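Local structure of glutathione S-transferase (Burkholderia glumae, 4ISD) at residues D170-N178 / Y194-V204; Q5-Y16 / L33-D41. The protein is a glutathione S-transferase homologue that binds glutathione and probably conjugates it to electrophilic substrates. All coordinates share one frame; numbering follows the deposited sequence.

Contact 1: D170-N178 / Y194-V204; sequences DTDFALMLN and YVERQWARPSV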
loop_
_atom_site.group_PDB
_atom_site.type_symbol
_atom_site.label_atom_id
_atom_site.label_comp_id
_atom_site.label_asym_id
_atom_site.label_seq_id
_atom_site.Cartn_x
_atom_site.Cartn_y
_atom_site.Cartn_z
ATOM N N ASP A 170 -12.059 5.203 4.814
ATOM C CA ASP A 170 -13.508 5.190 4.555
ATOM C C ASP A 170 -13.872 5.710 3.172
ATOM O O ASP A 170 -14.737 5.142 2.505
ATOM C CB ASP A 170 -14.282 5.987 5.607
ATOM C CG ASP A 170 -14.194 5.371 6.987
ATOM O OD1 ASP A 170 -14.686 4.228 7.140
ATOM O OD2 ASP A 170 -13.642 6.029 7.915
ATOM N N THR A 171 -13.229 6.797 2.746
ATOM C CA THR A 171 -13.410 7.287 1.378
ATOM C C THR A 171 -13.012 6.187 0.401
ATOM O O THR A 171 -13.728 5.904 -0.563
ATOM C CB THR A 171 -12.519 8.498 1.076
ATOM O OG1 THR A 171 -12.631 9.454 2.134
ATOM C CG2 THR A 171 -12.929 9.146 -0.238
ATOM N N ASP A 172 -11.861 5.571 0.666
ATOM C CA ASP A 172 -11.332 4.531 -0.202
ATOM C C ASP A 172 -12.280 3.354 -0.274
ATOM O O ASP A 172 -12.542 2.820 -1.358
ATOM C CB ASP A 172 -9.973 4.064 0.313
ATOM C CG ASP A 172 -8.884 5.067 0.039
ATOM O OD1 ASP A 172 -9.151 6.019 -0.744
ATOM O OD2 ASP A 172 -7.773 4.891 0.594
ATOM N N PHE A 173 -12.787 2.957 0.893
ATOM C CA PHE A 173 -13.723 1.846 0.997
ATOM C C PHE A 173 -15.007 2.161 0.230
ATOM O O PHE A 173 -15.494 1.335 -0.555
ATOM C CB PHE A 173 -14.059 1.561 2.460
ATOM C CG PHE A 173 -14.602 0.189 2.697
ATOM C CD1 PHE A 173 -14.299 -0.847 1.825
ATOM C CD2 PHE A 173 -15.407 -0.072 3.792
ATOM C CE1 PHE A 173 -14.780 -2.117 2.038
ATOM C CE2 PHE A 173 -15.906 -1.340 4.009
ATOM C CZ PHE A 173 -15.591 -2.368 3.128
ATOM N N ALA A 174 -15.537 3.363 0.457
ATOM C CA ALA A 174 -16.801 3.769 -0.140
ATOM C C ALA A 174 -16.700 3.771 -1.653
ATOM O O ALA A 174 -17.597 3.255 -2.337
ATOM C CB ALA A 174 -17.223 5.124 0.368
ATOM N N LEU A 175 -15.610 4.330 -2.178
ATOM C CA LEU A 175 -15.357 4.255 -3.623
ATOM C C LEU A 175 -15.362 2.817 -4.118
ATOM O O LEU A 175 -16.049 2.501 -5.089
ATOM C CB LEU A 175 -14.047 4.942 -4.011
ATOM C CG LEU A 175 -14.046 6.403 -3.560
ATOM C CD1 LEU A 175 -12.850 7.186 -4.097
ATOM C CD2 LEU A 175 -15.357 7.052 -3.953
ATOM N N MET A 176 -14.619 1.944 -3.433
ATOM C CA MET A 176 -14.507 0.542 -3.858
ATOM C C MET A 176 -15.847 -0.161 -3.783
ATOM O O MET A 176 -16.193 -0.922 -4.687
ATOM C CB MET A 176 -13.468 -0.208 -3.019
ATOM C CG MET A 176 -13.232 -1.673 -3.418
ATOM S SD MET A 176 -12.440 -1.987 -5.033
ATOM C CE MET A 176 -11.336 -0.589 -5.189
ATOM N N LEU A 177 -16.623 0.117 -2.728
ATOM C CA LEU A 177 -17.929 -0.529 -2.566
ATOM C C LEU A 177 -18.896 -0.265 -3.720
ATOM O O LEU A 177 -19.894 -0.959 -3.854
ATOM C CB LEU A 177 -18.585 -0.174 -1.226
ATOM C CG LEU A 177 -17.889 -0.751 0.011
ATOM C CD1 LEU A 177 -18.469 -0.147 1.282
ATOM C CD2 LEU A 177 -17.961 -2.281 0.033
ATOM N N ASN A 178 -18.594 0.714 -4.569
ATOM C CA ASN A 178 -19.464 0.993 -5.708
ATOM C C ASN A 178 -19.391 -0.086 -6.788
ATOM O O ASN A 178 -20.145 -0.051 -7.762
ATOM C CB ASN A 178 -19.203 2.391 -6.284
ATOM C CG ASN A 178 -19.925 3.491 -5.499
ATOM O OD1 ASN A 178 -19.325 4.196 -4.672
ATOM N ND2 ASN A 178 -21.227 3.630 -5.750
ATOM N N TYR A 194 -23.795 3.774 4.270
ATOM C CA TYR A 194 -22.383 4.072 4.425
ATOM C C TYR A 194 -21.815 4.766 3.182
ATOM O O TYR A 194 -21.240 5.863 3.274
ATOM C CB TYR A 194 -21.625 2.780 4.714
ATOM C CG TYR A 194 -20.130 2.932 4.744
ATOM C CD1 TYR A 194 -19.476 3.295 5.913
ATOM C CD2 TYR A 194 -19.366 2.684 3.611
ATOM C CE1 TYR A 194 -18.104 3.429 5.949
ATOM C CE2 TYR A 194 -17.990 2.809 3.633
ATOM C CZ TYR A 194 -17.365 3.184 4.807
ATOM O OH TYR A 194 -15.996 3.313 4.838
ATOM N N VAL A 195 -21.991 4.144 2.021
ATOM C CA VAL A 195 -21.513 4.738 0.781
ATOM C C VAL A 195 -22.088 6.150 0.592
ATOM O O VAL A 195 -21.377 7.085 0.207
ATOM C CB VAL A 195 -21.896 3.867 -0.415
ATOM C CG1 VAL A 195 -21.495 4.549 -1.716
ATOM C CG2 VAL A 195 -21.262 2.481 -0.289
ATOM N N GLU A 196 -23.374 6.305 0.891
ATOM C CA GLU A 196 -24.057 7.579 0.700
ATOM C C GLU A 196 -23.482 8.625 1.653
ATOM O O GLU A 196 -23.142 9.743 1.240
ATOM C CB GLU A 196 -25.559 7.414 0.926
ATOM C CG GLU A 196 -26.394 8.624 0.485
ATOM C CD GLU A 196 -27.873 8.479 0.789
ATOM O OE1 GLU A 196 -28.335 7.346 1.051
ATOM O OE2 GLU A 196 -28.582 9.506 0.759
ATOM N N ARG A 197 -23.382 8.239 2.920
ATOM C CA ARG A 197 -22.770 9.016 3.996
ATOM C C ARG A 197 -21.403 9.559 3.553
ATOM O O ARG A 197 -21.143 10.774 3.610
ATOM C CB ARG A 197 -22.547 8.034 5.143
ATOM C CG ARG A 197 -22.719 8.532 6.541
ATOM C CD ARG A 197 -22.370 7.370 7.504
ATOM N NE ARG A 197 -23.253 6.214 7.331
ATOM C CZ ARG A 197 -23.015 4.993 7.813
ATOM N NH1 ARG A 197 -21.896 4.740 8.481
ATOM N NH2 ARG A 197 -23.895 4.010 7.607
ATOM N N GLN A 198 -20.540 8.636 3.119
ATOM C CA GLN A 198 -19.166 8.945 2.730
ATOM C C GLN A 198 -19.041 9.835 1.487
ATOM O O GLN A 198 -18.145 10.672 1.425
ATOM C CB GLN A 198 -18.355 7.655 2.547
ATOM C CG GLN A 198 -18.169 6.825 3.823
ATOM C CD GLN A 198 -17.584 7.633 4.971
ATOM O OE1 GLN A 198 -16.795 8.547 4.749
ATOM N NE2 GLN A 198 -17.984 7.312 6.207
ATOM N N TRP A 199 -19.916 9.648 0.500
ATOM C CA TRP A 199 -19.961 10.544 -0.672
ATOM C C TRP A 199 -20.464 11.962 -0.360
ATOM O O TRP A 199 -20.297 12.872 -1.175
ATOM C CB TRP A 199 -20.825 9.944 -1.790
ATOM C CG TRP A 199 -20.062 9.055 -2.697
ATOM C CD1 TRP A 199 -19.919 7.698 -2.598
ATOM C CD2 TRP A 199 -19.300 9.458 -3.846
ATOM N NE1 TRP A 199 -19.121 7.233 -3.624
ATOM C CE2 TRP A 199 -18.732 8.295 -4.401
ATOM C CE3 TRP A 199 -19.052 10.691 -4.459
ATOM C CZ2 TRP A 199 -17.937 8.331 -5.542
ATOM C CZ3 TRP A 199 -18.266 10.724 -5.578
ATOM C CH2 TRP A 199 -17.709 9.552 -6.110
ATOM N N ALA A 200 -21.074 12.143 0.812
ATOM C CA ALA A 200 -21.680 13.423 1.194
ATOM C C ALA A 200 -20.752 14.364 1.972
ATOM O O ALA A 200 -21.137 15.488 2.295
ATOM C CB ALA A 200 -22.996 13.187 1.990
ATOM N N ARG A 201 -19.545 13.911 2.291
ATOM C CA ARG A 201 -18.581 14.770 2.980
ATOM C C ARG A 201 -18.254 15.981 2.109
ATOM O O ARG A 201 -18.127 15.853 0.895
ATOM C CB ARG A 201 -17.315 13.979 3.347
ATOM C CG ARG A 201 -17.587 12.853 4.353
ATOM C CD ARG A 201 -16.334 12.236 4.912
ATOM N NE ARG A 201 -15.505 13.212 5.607
ATOM C CZ ARG A 201 -15.566 13.455 6.914
ATOM N NH1 ARG A 201 -16.423 12.796 7.683
ATOM N NH2 ARG A 201 -14.767 14.362 7.452
ATOM N N PRO A 202 -18.186 17.174 2.714
ATOM C CA PRO A 202 -17.820 18.344 1.910
ATOM C C PRO A 202 -16.511 18.148 1.132
ATOM O O PRO A 202 -16.409 18.688 0.030
ATOM C CB PRO A 202 -17.679 19.452 2.953
ATOM C CG PRO A 202 -18.600 19.051 4.037
ATOM C CD PRO A 202 -18.666 17.554 4.057
ATOM N N SER A 203 -15.551 17.386 1.662
ATOM C CA SER A 203 -14.271 17.175 0.945
ATOM C C SER A 203 -14.441 16.406 -0.368
ATOM O O SER A 203 -13.927 16.836 -1.412
ATOM C CB SER A 203 -13.196 16.505 1.821
ATOM O OG SER A 203 -13.587 15.195 2.193
ATOM N N VAL A 204 -15.150 15.277 -0.315
ATOM C CA VAL A 204 -15.489 14.551 -1.539
ATOM C C VAL A 204 -16.312 15.428 -2.493
ATOM O O VAL A 204 -16.033 15.475 -3.692
ATOM C CB VAL A 204 -16.277 13.251 -1.261
ATOM C CG1 VAL A 204 -16.833 12.691 -2.570
ATOM C CG2 VAL A 204 -15.407 12.208 -0.538
#
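The hydroxyl of Y194 donates a 2.8 Å hydrogen bond from OH to OD1 of D170, joining helix 168-177 to helix 189-199 in the all-helical C-terminal domain of the glutathione transferase fold. OD1 accepts it through its anti lone pair and also takes the backbone N of V162. OD2 receives the N of C167, just ahead of helix 168-177, consistent with the aspartate half of the N-capping box known at this helix in glutathione transferases, here with C167 at its first position. Three bonds thus grip one buried carboxylate, whose plane is turned 66° from the tyrosine ring. At the other end of the interface, NE1 of W199 donates to OD1 of N178 over 3.2 Å. The indole and amide planes stand nearly perpendicular, although N178 is poorly ordered.

Between these bonds, Y194 acts as a knob in a hole formed by D170, F173, A174 and L177. Its ring, thrown across the interface with CG opposite the backbone N (chi1 174°), meets F173 obliquely with centroids 5.8 Å apart. The Y194 hydroxyl sits at the edge of the phenylalanine ring. CD1 of L177 lies 3.8 Å from CD2 of Y194, while CG of Q198 covers one tyrosine face. The backbones come nearest at A174 and V195, where the CA atoms are 4.9 Å apart; the small A174 CB packs against Q198 CB. CG2 of V195 rests on CB of L177.

L175 and V204 both also touch M22 of helix 19-31, and R201 forms a salt bridge with E30, so this corner borders the thioredoxin-like domain. There L175 crosses W199, its CD2 coming obliquely to CZ2 of the indole, and T171 meets V204 tip to tip, CG2 to CG2 at 4.0 Å.

Contact 2: Q5-Y16 / L33-D41; sequences QKPITLYVGADY and LDFEIRTVD
I8 O accepts the backbone N of E36 at 3.0 Å, the first rung of the parallel ladder between strands 8-13 and 36-40. Helix 19-31 is the crossover that connects these strands in the beta-alpha-beta unit that opens the thioredoxin-like domain. The ladder continues through L10 N to E36 O, R38 N to L10 O, V12 N to R38 O and V40 N to V12 O. A14 N adds a last bond to V40 O at 2.8 Å, but comes from 45° above the carbonyl plane, where the chain is entering the G13-Y16 turn. CA-H...O contacts, such as Y11 CA to R38 O at 3.2 Å, run between the rungs.

The side-chain polar contacts are looser. D34 N makes a weak, long bond to OE1 of Q5, and NH1 of R38 makes a weak one to OH of Y11. R38, extended from CG to NE, lies alongside the tyrosine; its guanidinium is turned 84° from that ring and has T9 CG2 over one face.

Many of the apolar contacts lie on the face carrying L10, V12 and I37, where helix 19-31 packs through F25 on I37. F35, edge-to-face with F25, runs beside L10, F35 CE2 lying 4.0 Å from L10 CD2, and I8 CG2 rests on F35 CB at 3.6 Å. V12 CG2 meets I37 CG2, and the same I37 methyl also takes the OH of Y16 at 3.5 Å.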
loop_
_atom_site.group_PDB
_atom_site.type_symbol
_atom_site.label_atom_id
_atom_site.label_comp_id
_atom_site.label_asym_id
_atom_site.label_seq_id
_atom_site.Cartn_x
_atom_site.Cartn_y
_atom_site.Cartn_z
ATOM N N GLN A 5 2.314 28.289 4.719
ATOM C CA GLN A 5 2.621 26.884 4.438
ATOM C C GLN A 5 3.387 26.717 3.126
ATOM O O GLN A 5 3.310 27.575 2.240
ATOM C CB GLN A 5 1.345 26.038 4.382
ATOM C CG GLN A 5 0.491 26.301 3.147
ATOM C CD GLN A 5 -0.680 25.346 3.008
ATOM O OE1 GLN A 5 -1.604 25.344 3.826
ATOM N NE2 GLN A 5 -0.653 24.538 1.962
ATOM N N LYS A 6 4.124 25.613 3.012
ATOM C CA LYS A 6 4.833 25.292 1.779
ATOM C C LYS A 6 3.810 25.116 0.663
ATOM O O LYS A 6 2.706 24.613 0.899
ATOM C CB LYS A 6 5.651 24.003 1.930
ATOM C CG LYS A 6 6.497 23.908 3.192
ATOM C CD LYS A 6 7.591 24.959 3.202
ATOM C CE LYS A 6 8.450 24.869 4.449
ATOM N NZ LYS A 6 9.439 25.975 4.474
ATOM N N PRO A 7 4.167 25.550 -0.555
ATOM C CA PRO A 7 3.311 25.356 -1.732
ATOM C C PRO A 7 3.030 23.881 -1.985
ATOM O O PRO A 7 3.891 23.042 -1.731
ATOM C CB PRO A 7 4.144 25.945 -2.875
ATOM C CG PRO A 7 5.535 26.083 -2.322
ATOM C CD PRO A 7 5.363 26.342 -0.872
ATOM N N ILE A 8 1.830 23.568 -2.460
ATOM C CA ILE A 8 1.430 22.185 -2.686
ATOM C C ILE A 8 0.757 22.057 -4.054
ATOM O O ILE A 8 -0.065 22.890 -4.433
ATOM C CB ILE A 8 0.497 21.671 -1.550
ATOM C CG1 ILE A 8 1.238 21.660 -0.204
ATOM C CG2 ILE A 8 -0.044 20.284 -1.863
ATOM C CD1 ILE A 8 0.378 21.261 0.998
ATOM N N THR A 9 1.137 21.029 -4.810
ATOM C CA THR A 9 0.515 20.763 -6.102
ATOM C C THR A 9 0.052 19.318 -6.158
ATOM O O THR A 9 0.691 18.426 -5.599
ATOM C CB THR A 9 1.478 21.021 -7.277
ATOM O OG1 THR A 9 1.947 22.377 -7.237
ATOM C CG2 THR A 9 0.772 20.781 -8.603
ATOM N N LEU A 10 -1.071 19.085 -6.821
ATOM C CA LEU A 10 -1.584 17.730 -6.967
ATOM C C LEU A 10 -1.779 17.416 -8.448
ATOM O O LEU A 10 -2.377 18.200 -9.194
ATOM C CB LEU A 10 -2.880 17.558 -6.162
ATOM C CG LEU A 10 -3.510 16.171 -6.054
ATOM C CD1 LEU A 10 -2.748 15.296 -5.077
ATOM C CD2 LEU A 10 -4.980 16.275 -5.650
ATOM N N TYR A 11 -1.222 16.285 -8.865
ATOM C CA TYR A 11 -1.324 15.793 -10.232
ATOM C C TYR A 11 -2.416 14.738 -10.240
ATOM O O TYR A 11 -2.386 13.792 -9.445
ATOM C CB TYR A 11 0.027 15.191 -10.709
ATOM C CG TYR A 11 1.120 16.235 -10.858
ATOM C CD1 TYR A 11 1.850 16.669 -9.748
ATOM C CD2 TYR A 11 1.397 16.812 -12.097
ATOM C CE1 TYR A 11 2.825 17.649 -9.863
ATOM C CE2 TYR A 11 2.375 17.790 -12.224
ATOM C CZ TYR A 11 3.089 18.206 -11.102
ATOM O OH TYR A 11 4.066 19.184 -11.211
ATOM N N VAL A 12 -3.391 14.911 -11.117
ATOM C CA VAL A 12 -4.511 13.976 -11.206
ATOM C C VAL A 12 -4.745 13.668 -12.677
ATOM O O VAL A 12 -4.186 14.342 -13.542
ATOM C CB VAL A 12 -5.816 14.555 -10.545
ATOM C CG1 VAL A 12 -5.611 14.794 -9.047
ATOM C CG2 VAL A 12 -6.255 15.847 -11.225
ATOM N N GLY A 13 -5.553 12.649 -12.964
ATOM C CA GLY A 13 -5.944 12.372 -14.333
ATOM C C GLY A 13 -6.853 13.491 -14.813
ATOM O O GLY A 13 -7.653 14.011 -14.031
ATOM N N ALA A 14 -6.738 13.863 -16.087
ATOM C CA ALA A 14 -7.503 14.989 -16.627
ATOM C C ALA A 14 -9.012 14.771 -16.569
ATOM O O ALA A 14 -9.783 15.730 -16.676
ATOM C CB ALA A 14 -7.073 15.300 -18.055
ATOM N N ASP A 15 -9.421 13.514 -16.398
ATOM C CA ASP A 15 -10.836 13.139 -16.364
ATOM C C ASP A 15 -11.442 13.073 -14.963
ATOM O O ASP A 15 -12.634 12.820 -14.817
ATOM C CB ASP A 15 -11.052 11.804 -17.076
ATOM C CG ASP A 15 -10.885 11.918 -18.569
ATOM O OD1 ASP A 15 -11.027 13.045 -19.093
ATOM O OD2 ASP A 15 -10.617 10.885 -19.219
ATOM N N TYR A 16 -10.616 13.287 -13.944
ATOM C CA TYR A 16 -11.072 13.281 -12.554
ATOM C C TYR A 16 -11.800 11.991 -12.179
ATOM O O TYR A 16 -12.657 11.972 -11.295
ATOM C CB TYR A 16 -11.943 14.510 -12.274
ATOM C CG TYR A 16 -11.154 15.801 -12.224
ATOM C CD1 TYR A 16 -10.745 16.434 -13.390
ATOM C CD2 TYR A 16 -10.813 16.386 -11.006
ATOM C CE1 TYR A 16 -10.025 17.614 -13.347
ATOM C CE2 TYR A 16 -10.089 17.569 -10.954
ATOM C CZ TYR A 16 -9.698 18.176 -12.126
ATOM O OH TYR A 16 -8.978 19.349 -12.084
ATOM N N LEU A 33 -5.771 22.461 3.751
ATOM C CA LEU A 33 -4.539 22.947 3.116
ATOM C C LEU A 33 -4.775 23.603 1.739
ATOM O O LEU A 33 -5.678 23.201 0.992
ATOM C CB LEU A 33 -3.516 21.798 2.980
ATOM C CG LEU A 33 -2.872 21.237 4.256
ATOM C CD1 LEU A 33 -2.248 19.855 4.022
ATOM C CD2 LEU A 33 -1.825 22.196 4.818
ATOM N N ASP A 34 -3.960 24.602 1.398
ATOM C CA ASP A 34 -4.022 25.187 0.062
ATOM C C ASP A 34 -3.237 24.309 -0.926
ATOM O O ASP A 34 -2.174 23.772 -0.576
ATOM C CB ASP A 34 -3.480 26.617 0.061
ATOM C CG ASP A 34 -4.521 27.655 0.481
ATOM O OD1 ASP A 34 -5.747 27.363 0.478
ATOM O OD2 ASP A 34 -4.100 28.793 0.789
ATOM N N PHE A 35 -3.775 24.140 -2.139
ATOM C CA PHE A 35 -3.059 23.453 -3.222
ATOM C C PHE A 35 -3.567 23.786 -4.627
ATOM O O PHE A 35 -4.741 24.063 -4.832
ATOM C CB PHE A 35 -3.027 21.935 -3.019
ATOM C CG PHE A 35 -4.377 21.253 -3.115
ATOM C CD1 PHE A 35 -5.231 21.221 -2.022
ATOM C CD2 PHE A 35 -4.762 20.586 -4.273
ATOM C CE1 PHE A 35 -6.455 20.563 -2.091
ATOM C CE2 PHE A 35 -5.986 19.922 -4.344
ATOM C CZ PHE A 35 -6.828 19.910 -3.254
ATOM N N GLU A 36 -2.655 23.766 -5.592
ATOM C CA GLU A 36 -3.004 23.902 -6.995
ATOM C C GLU A 36 -3.258 22.508 -7.541
ATOM O O GLU A 36 -2.696 21.532 -7.038
ATOM C CB GLU A 36 -1.840 24.527 -7.763
ATOM C CG GLU A 36 -2.219 25.067 -9.127
ATOM C CD GLU A 36 -3.190 26.229 -9.026
ATOM O OE1 GLU A 36 -3.069 27.017 -8.061
ATOM O OE2 GLU A 36 -4.073 26.348 -9.903
ATOM N N ILE A 37 -4.097 22.409 -8.564
ATOM C CA ILE A 37 -4.295 21.138 -9.244
ATOM C C ILE A 37 -3.794 21.227 -10.675
ATOM O O ILE A 37 -4.153 22.156 -11.409
ATOM C CB ILE A 37 -5.767 20.695 -9.234
ATOM C CG1 ILE A 37 -6.143 20.154 -7.859
ATOM C CG2 ILE A 37 -6.014 19.602 -10.265
ATOM C CD1 ILE A 37 -7.617 20.316 -7.536
ATOM N N ARG A 38 -2.949 20.259 -11.037
ATOM C CA ARG A 38 -2.459 20.075 -12.402
ATOM C C ARG A 38 -2.903 18.708 -12.906
ATOM O O ARG A 38 -2.995 17.754 -12.132
ATOM C CB ARG A 38 -0.933 20.172 -12.451
ATOM C CG ARG A 38 -0.397 21.528 -12.038
ATOM C CD ARG A 38 1.116 21.576 -12.068
ATOM N NE ARG A 38 1.623 22.817 -11.484
ATOM C CZ ARG A 38 2.911 23.096 -11.303
ATOM N NH1 ARG A 38 3.850 22.222 -11.659
ATOM N NH2 ARG A 38 3.260 24.257 -10.762
ATOM N N THR A 39 -3.168 18.605 -14.203
ATOM C CA THR A 39 -3.753 17.385 -14.743
ATOM C C THR A 39 -2.840 16.659 -15.709
ATOM O O THR A 39 -2.001 17.267 -16.364
ATOM C CB THR A 39 -5.044 17.684 -15.485
ATOM O OG1 THR A 39 -4.743 18.468 -16.641
ATOM C CG2 THR A 39 -6.000 18.446 -14.584
ATOM N N VAL A 40 -3.022 15.344 -15.793
ATOM C CA VAL A 40 -2.276 14.501 -16.723
ATOM C C VAL A 40 -3.271 13.745 -17.622
ATOM O O VAL A 40 -4.202 13.118 -17.125
ATOM C CB VAL A 40 -1.357 13.521 -15.956
ATOM C CG1 VAL A 40 -0.355 12.886 -16.893
ATOM C CG2 VAL A 40 -0.621 14.249 -14.829
ATOM N N ASP A 41 -3.083 13.826 -18.939
ATOM C CA ASP A 41 -3.976 13.192 -19.920
ATOM C C ASP A 41 -3.730 11.674 -20.046
ATOM O O ASP A 41 -2.802 11.138 -19.448
ATOM C CB ASP A 41 -3.771 13.871 -21.284
ATOM C CG ASP A 41 -4.870 13.545 -22.294
ATOM O OD1 ASP A 41 -5.721 12.679 -22.003
ATOM O OD2 ASP A 41 -4.864 14.142 -23.394
#

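Overall arrangement
The two contacts lie in different domains and come in series along the chain: contact 2 closes within the N-terminal thioredoxin-like domain before contact 1 opens in the C-terminal helical domain. Their centres are 21 Å apart and their nearest atoms about 8 Å apart, so they do not touch. Helices 19-31 and 202-212 bridge them. The first is the crossover of contact 2 and also touches L175, S203 and V204 of contact 1; the second starts within contact 1 and farther along packs W207, Q210 and K211 against Y16. A bound glutathione lies about 7 Å from G13 and one about 10 Å from the L175 side chain; the two helices thus tie together domains that both approach glutathione.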